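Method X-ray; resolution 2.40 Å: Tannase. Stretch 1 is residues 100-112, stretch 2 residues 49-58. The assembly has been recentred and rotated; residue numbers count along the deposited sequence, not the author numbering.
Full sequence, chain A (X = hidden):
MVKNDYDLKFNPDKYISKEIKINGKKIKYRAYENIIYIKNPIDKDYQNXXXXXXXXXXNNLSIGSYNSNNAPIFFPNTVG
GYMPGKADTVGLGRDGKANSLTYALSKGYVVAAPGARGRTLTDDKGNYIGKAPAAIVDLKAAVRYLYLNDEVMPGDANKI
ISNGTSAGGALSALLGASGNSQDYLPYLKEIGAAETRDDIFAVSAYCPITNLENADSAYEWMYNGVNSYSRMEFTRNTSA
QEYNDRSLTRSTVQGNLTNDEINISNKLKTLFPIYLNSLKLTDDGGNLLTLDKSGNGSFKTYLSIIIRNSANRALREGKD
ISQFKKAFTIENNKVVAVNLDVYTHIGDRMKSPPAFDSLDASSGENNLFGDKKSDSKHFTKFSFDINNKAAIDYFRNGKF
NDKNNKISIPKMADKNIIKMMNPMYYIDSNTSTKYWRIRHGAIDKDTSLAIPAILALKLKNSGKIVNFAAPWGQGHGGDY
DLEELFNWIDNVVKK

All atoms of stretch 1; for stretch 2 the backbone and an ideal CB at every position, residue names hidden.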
# COMPACT_ATOMS: atom_id res chain seq x y z
N SER A 100 3.16 -1.07 15.87
CA SER A 100 1.94 -1.80 15.55
C SER A 100 1.98 -3.24 16.05
O SER A 100 0.93 -3.80 16.42
CB SER A 100 1.69 -1.74 14.04
OG SER A 100 2.62 -2.53 13.34
N LEU A 101 3.17 -3.86 16.06
CA LEU A 101 3.29 -5.24 16.53
C LEU A 101 3.16 -5.32 18.04
O LEU A 101 2.54 -6.25 18.57
CB LEU A 101 4.62 -5.83 16.08
CG LEU A 101 4.83 -6.16 14.60
CD1 LEU A 101 4.96 -4.89 13.74
CD2 LEU A 101 6.05 -7.07 14.45
N THR A 102 3.78 -4.37 18.75
CA THR A 102 3.59 -4.28 20.20
C THR A 102 2.12 -4.02 20.54
O THR A 102 1.58 -4.60 21.48
CB THR A 102 4.45 -3.16 20.78
OG1 THR A 102 5.84 -3.41 20.53
CG2 THR A 102 4.19 -3.01 22.27
N TYR A 103 1.48 -3.13 19.78
CA TYR A 103 0.06 -2.89 19.95
C TYR A 103 -0.74 -4.17 19.75
O TYR A 103 -1.60 -4.53 20.56
CB TYR A 103 -0.41 -1.79 18.99
CG TYR A 103 -1.58 -1.01 19.54
CD1 TYR A 103 -2.87 -1.56 19.54
CD2 TYR A 103 -1.41 0.26 20.09
CE1 TYR A 103 -3.95 -0.88 20.07
CE2 TYR A 103 -2.49 0.96 20.62
CZ TYR A 103 -3.76 0.38 20.61
OH TYR A 103 -4.85 1.05 21.13
N ALA A 104 -0.43 -4.90 18.67
CA ALA A 104 -1.13 -6.14 18.37
C ALA A 104 -0.99 -7.14 19.52
O ALA A 104 -1.99 -7.73 19.97
CB ALA A 104 -0.62 -6.73 17.06
N LEU A 105 0.23 -7.32 20.03
CA LEU A 105 0.44 -8.28 21.12
C LEU A 105 -0.33 -7.89 22.37
O LEU A 105 -0.86 -8.76 23.07
CB LEU A 105 1.93 -8.40 21.43
CG LEU A 105 2.76 -9.27 20.48
CD1 LEU A 105 4.23 -9.08 20.81
CD2 LEU A 105 2.36 -10.75 20.57
N SER A 106 -0.41 -6.60 22.67
CA SER A 106 -1.11 -6.18 23.88
C SER A 106 -2.60 -6.46 23.78
O SER A 106 -3.26 -6.74 24.79
CB SER A 106 -0.89 -4.69 24.15
OG SER A 106 -1.63 -3.91 23.22
N LYS A 107 -3.15 -6.39 22.57
CA LYS A 107 -4.55 -6.70 22.30
C LYS A 107 -4.81 -8.19 22.12
O LYS A 107 -5.95 -8.57 21.83
CB LYS A 107 -5.02 -5.93 21.06
CG LYS A 107 -5.26 -4.45 21.32
CD LYS A 107 -6.37 -4.29 22.37
CE LYS A 107 -6.26 -2.97 23.12
NZ LYS A 107 -6.06 -1.87 22.15
N GLY A 108 -3.79 -9.04 22.24
CA GLY A 108 -4.01 -10.47 22.16
C GLY A 108 -3.90 -11.09 20.78
O GLY A 108 -4.30 -12.25 20.62
N TYR A 109 -3.38 -10.37 19.78
CA TYR A 109 -3.15 -10.94 18.46
C TYR A 109 -1.86 -11.74 18.43
O TYR A 109 -0.87 -11.41 19.09
CB TYR A 109 -3.07 -9.84 17.39
CG TYR A 109 -4.35 -9.10 17.21
CD1 TYR A 109 -4.73 -8.11 18.10
CD2 TYR A 109 -5.20 -9.41 16.17
CE1 TYR A 109 -5.93 -7.44 17.95
CE2 TYR A 109 -6.41 -8.74 16.02
CZ TYR A 109 -6.77 -7.76 16.91
OH TYR A 109 -7.96 -7.11 16.75
N VAL A 110 -1.86 -12.81 17.64
CA VAL A 110 -0.61 -13.39 17.18
C VAL A 110 -0.04 -12.51 16.07
O VAL A 110 -0.77 -11.98 15.23
CB VAL A 110 -0.82 -14.84 16.72
CG1 VAL A 110 0.36 -15.31 15.86
CG2 VAL A 110 -0.97 -15.76 17.91
N VAL A 111 1.27 -12.31 16.08
CA VAL A 111 1.92 -11.45 15.11
C VAL A 111 2.83 -12.31 14.25
O VAL A 111 3.73 -12.98 14.77
CB VAL A 111 2.71 -10.33 15.79
CG1 VAL A 111 3.51 -9.55 14.73
CG2 VAL A 111 1.76 -9.42 16.54
N ALA A 112 2.58 -12.30 12.95
CA ALA A 112 3.46 -12.90 11.95
C ALA A 112 3.84 -11.77 11.02
O ALA A 112 2.97 -11.18 10.36
CB ALA A 112 2.80 -14.05 11.21
N UNK A 49 10.54 -14.70 8.15
CA UNK A 49 9.42 -14.12 8.89
C UNK A 49 9.59 -14.31 10.39
O UNK A 49 10.02 -15.37 10.86
CB UNK A 49 8.10 -14.74 8.43
N UNK A 50 9.22 -13.28 11.15
CA UNK A 50 9.20 -13.31 12.61
C UNK A 50 7.78 -13.52 13.10
O UNK A 50 6.86 -12.81 12.66
CB UNK A 50 9.78 -12.02 13.19
N UNK A 51 7.60 -14.45 14.02
CA UNK A 51 6.30 -14.75 14.61
C UNK A 51 6.38 -14.50 16.11
O UNK A 51 7.26 -15.04 16.79
CB UNK A 51 5.88 -16.19 14.32
N UNK A 52 5.46 -13.69 16.62
CA UNK A 52 5.38 -13.36 18.03
C UNK A 52 4.04 -13.82 18.59
O UNK A 52 2.98 -13.51 18.02
CB UNK A 52 5.57 -11.86 18.25
N UNK A 53 4.08 -14.55 19.69
CA UNK A 53 2.86 -15.08 20.29
C UNK A 53 2.79 -14.67 21.76
O UNK A 53 3.77 -14.86 22.50
CB UNK A 53 2.80 -16.60 20.15
N UNK A 54 1.67 -14.11 22.23
CA UNK A 54 1.56 -13.77 23.66
C UNK A 54 1.81 -14.96 24.57
O UNK A 54 1.44 -16.10 24.26
CB UNK A 54 0.17 -13.19 23.96
N UNK A 55 2.46 -14.69 25.70
CA UNK A 55 2.82 -15.74 26.65
C UNK A 55 1.59 -16.39 27.26
O UNK A 55 1.63 -17.57 27.63
CB UNK A 55 3.71 -15.17 27.76
N UNK A 56 0.48 -15.64 27.37
CA UNK A 56 -0.77 -16.20 27.88
C UNK A 56 -1.19 -17.46 27.12
O UNK A 56 -1.79 -18.36 27.71
CB UNK A 56 -1.88 -15.15 27.80
N UNK A 57 -0.89 -17.52 25.82
CA UNK A 57 -1.36 -18.59 24.95
C UNK A 57 -0.59 -19.89 25.11
O UNK A 57 -0.89 -20.87 24.41
CB UNK A 57 -1.28 -18.14 23.49
N UNK A 58 0.38 -19.92 26.03
CA UNK A 58 1.08 -21.13 26.44
C UNK A 58 0.75 -21.53 27.88
O UNK A 58 1.30 -22.51 28.38
CB UNK A 58 2.59 -20.93 26.29

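Position 49 is extended, and no atom of stretch 1 lies within 5.5 Å of its ideal CB. A short side chain would miss stretch 1; a long, flexible apolar one could reach it. The residue is Met49, whose SD comes 3.9 Å from Ala112 CB.

Position 50 is also extended, its CB equally free of stretch 1. Many residues would suit. It is Asn50, whose side chain leads away and hydrogen-bonds elsewhere in the structure. Asn50 O receives a CA-H...O contact, 3.5 Å from Ala112 CA.

Position 51 pairs with Ala112, CA to CA 4.3 Å, in an antiparallel, non-hydrogen-bonded bridge. Its CB shares a sheet face with the small Ala112 side chain, which leaves room for a branched or larger apolar residue. Ile51 is found, with CG1 4.0 Å from Ala112 CB.

Position 52 pairs with Val111. Its CB lies 4.0 Å from Leu105 CD1 and 4.1 Å from Val111 CB, and Leu101 lies one helical turn earlier than Leu105. This apolar surface suits a large aliphatic or aromatic side chain. The residue is Tyr52. Val111 CG1 meets the ring edge, 3.8 Å from Tyr52 CD2, and Leu101 CD2 is 3.8 Å from Tyr52 CE2. Two backbone hydrogen bonds fix the register: Tyr52 N to Val111 O, 2.6 Å, and Val111 N to Tyr52 O, 2.9 Å.

Position 53 points sideways, its CB 4.5 Å from Val110 CG2. A beta-branched or other aliphatic residue would suit the strand and this methyl. It is Ile53, with CG2 3.9 Å from Val110 CG2.

Position 54 points sideways, its CB 4.6 Å from Leu105 O. Phi -57° and psi 144° are open to proline and many other residues. Its N makes no hydrogen bond to stretch 1, so a missing N-H costs nothing there. Leu105 and the 108-110 backbone offer a mainly apolar surface with carbonyl oxygens. Pro54 fills it: its CD lies 3.6 Å from Leu105 CD2 and 3.5 Å from Tyr109 O.

Positions 55 and 56 are little constrained by stretch 1, though 56 directs its CB toward it. Glu55 bonds elsewhere in the structure; Glu56 makes no contact.

Position 57 also points toward stretch 1, across a wide gap. Gly108 O offers an acceptor and Val110 CG2 a methyl, so a long side chain with a donor would suit. Tyr57 spans the gap. Its OH donates a very short hydrogen bond to Gly108 O, 2.5 Å, at the ring edge, and its CD2 lies 4.3 Å from Val110 CG2.

Position 58 is out of reach and open to many residues. Phe58 makes no contact.

Stretch 2 49-58: MNIYIPEEYF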
# COMPACT_ATOMS: atom_id res chain seq x y z
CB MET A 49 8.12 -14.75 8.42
CG MET A 49 6.93 -14.45 9.28
SD MET A 49 5.42 -15.09 8.50
CE MET A 49 5.90 -16.79 8.17
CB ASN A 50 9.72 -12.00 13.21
CG ASN A 50 11.17 -11.76 12.92
OD1 ASN A 50 11.94 -12.70 12.76
ND2 ASN A 50 11.56 -10.49 12.86
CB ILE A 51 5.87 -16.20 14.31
CG1 ILE A 51 5.65 -16.38 12.81
CG2 ILE A 51 4.62 -16.55 15.11
CD1 ILE A 51 5.19 -17.79 12.47
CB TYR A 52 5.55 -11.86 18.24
CG TYR A 52 6.81 -11.33 17.62
CD1 TYR A 52 8.05 -11.62 18.19
CD2 TYR A 52 6.78 -10.56 16.47
CE1 TYR A 52 9.21 -11.13 17.63
CE2 TYR A 52 7.93 -10.08 15.91
CZ TYR A 52 9.15 -10.36 16.50
OH TYR A 52 10.30 -9.88 15.94
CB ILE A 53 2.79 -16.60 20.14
CG1 ILE A 53 3.06 -16.99 18.69
CG2 ILE A 53 1.44 -17.14 20.66
CD1 ILE A 53 2.79 -18.46 18.42
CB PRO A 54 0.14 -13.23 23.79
CG PRO A 54 -0.18 -12.70 22.42
CD PRO A 54 0.49 -13.66 21.47
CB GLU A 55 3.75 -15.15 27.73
CG GLU A 55 4.21 -16.11 28.84
CD GLU A 55 5.06 -17.28 28.35
OE1 GLU A 55 5.45 -17.30 27.17
OE2 GLU A 55 5.35 -18.18 29.16
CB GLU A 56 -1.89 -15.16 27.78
CG GLU A 56 -1.84 -14.07 28.84
CD GLU A 56 -0.82 -12.97 28.55
OE1 GLU A 56 -0.78 -12.00 29.34
OE2 GLU A 56 -0.08 -13.06 27.54
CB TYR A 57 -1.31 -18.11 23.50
CG TYR A 57 -2.27 -16.96 23.23
CD1 TYR A 57 -3.25 -16.61 24.15
CD2 TYR A 57 -2.19 -16.22 22.06
CE1 TYR A 57 -4.12 -15.56 23.92
CE2 TYR A 57 -3.06 -15.18 21.81
CZ TYR A 57 -4.02 -14.85 22.74
OH TYR A 57 -4.87 -13.81 22.48
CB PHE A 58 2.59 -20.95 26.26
CG PHE A 58 2.97 -20.60 24.85
CD1 PHE A 58 3.23 -21.60 23.92
CD2 PHE A 58 3.02 -19.27 24.44
CE1 PHE A 58 3.56 -21.27 22.62
CE2 PHE A 58 3.35 -18.94 23.14
CZ PHE A 58 3.63 -19.95 22.23
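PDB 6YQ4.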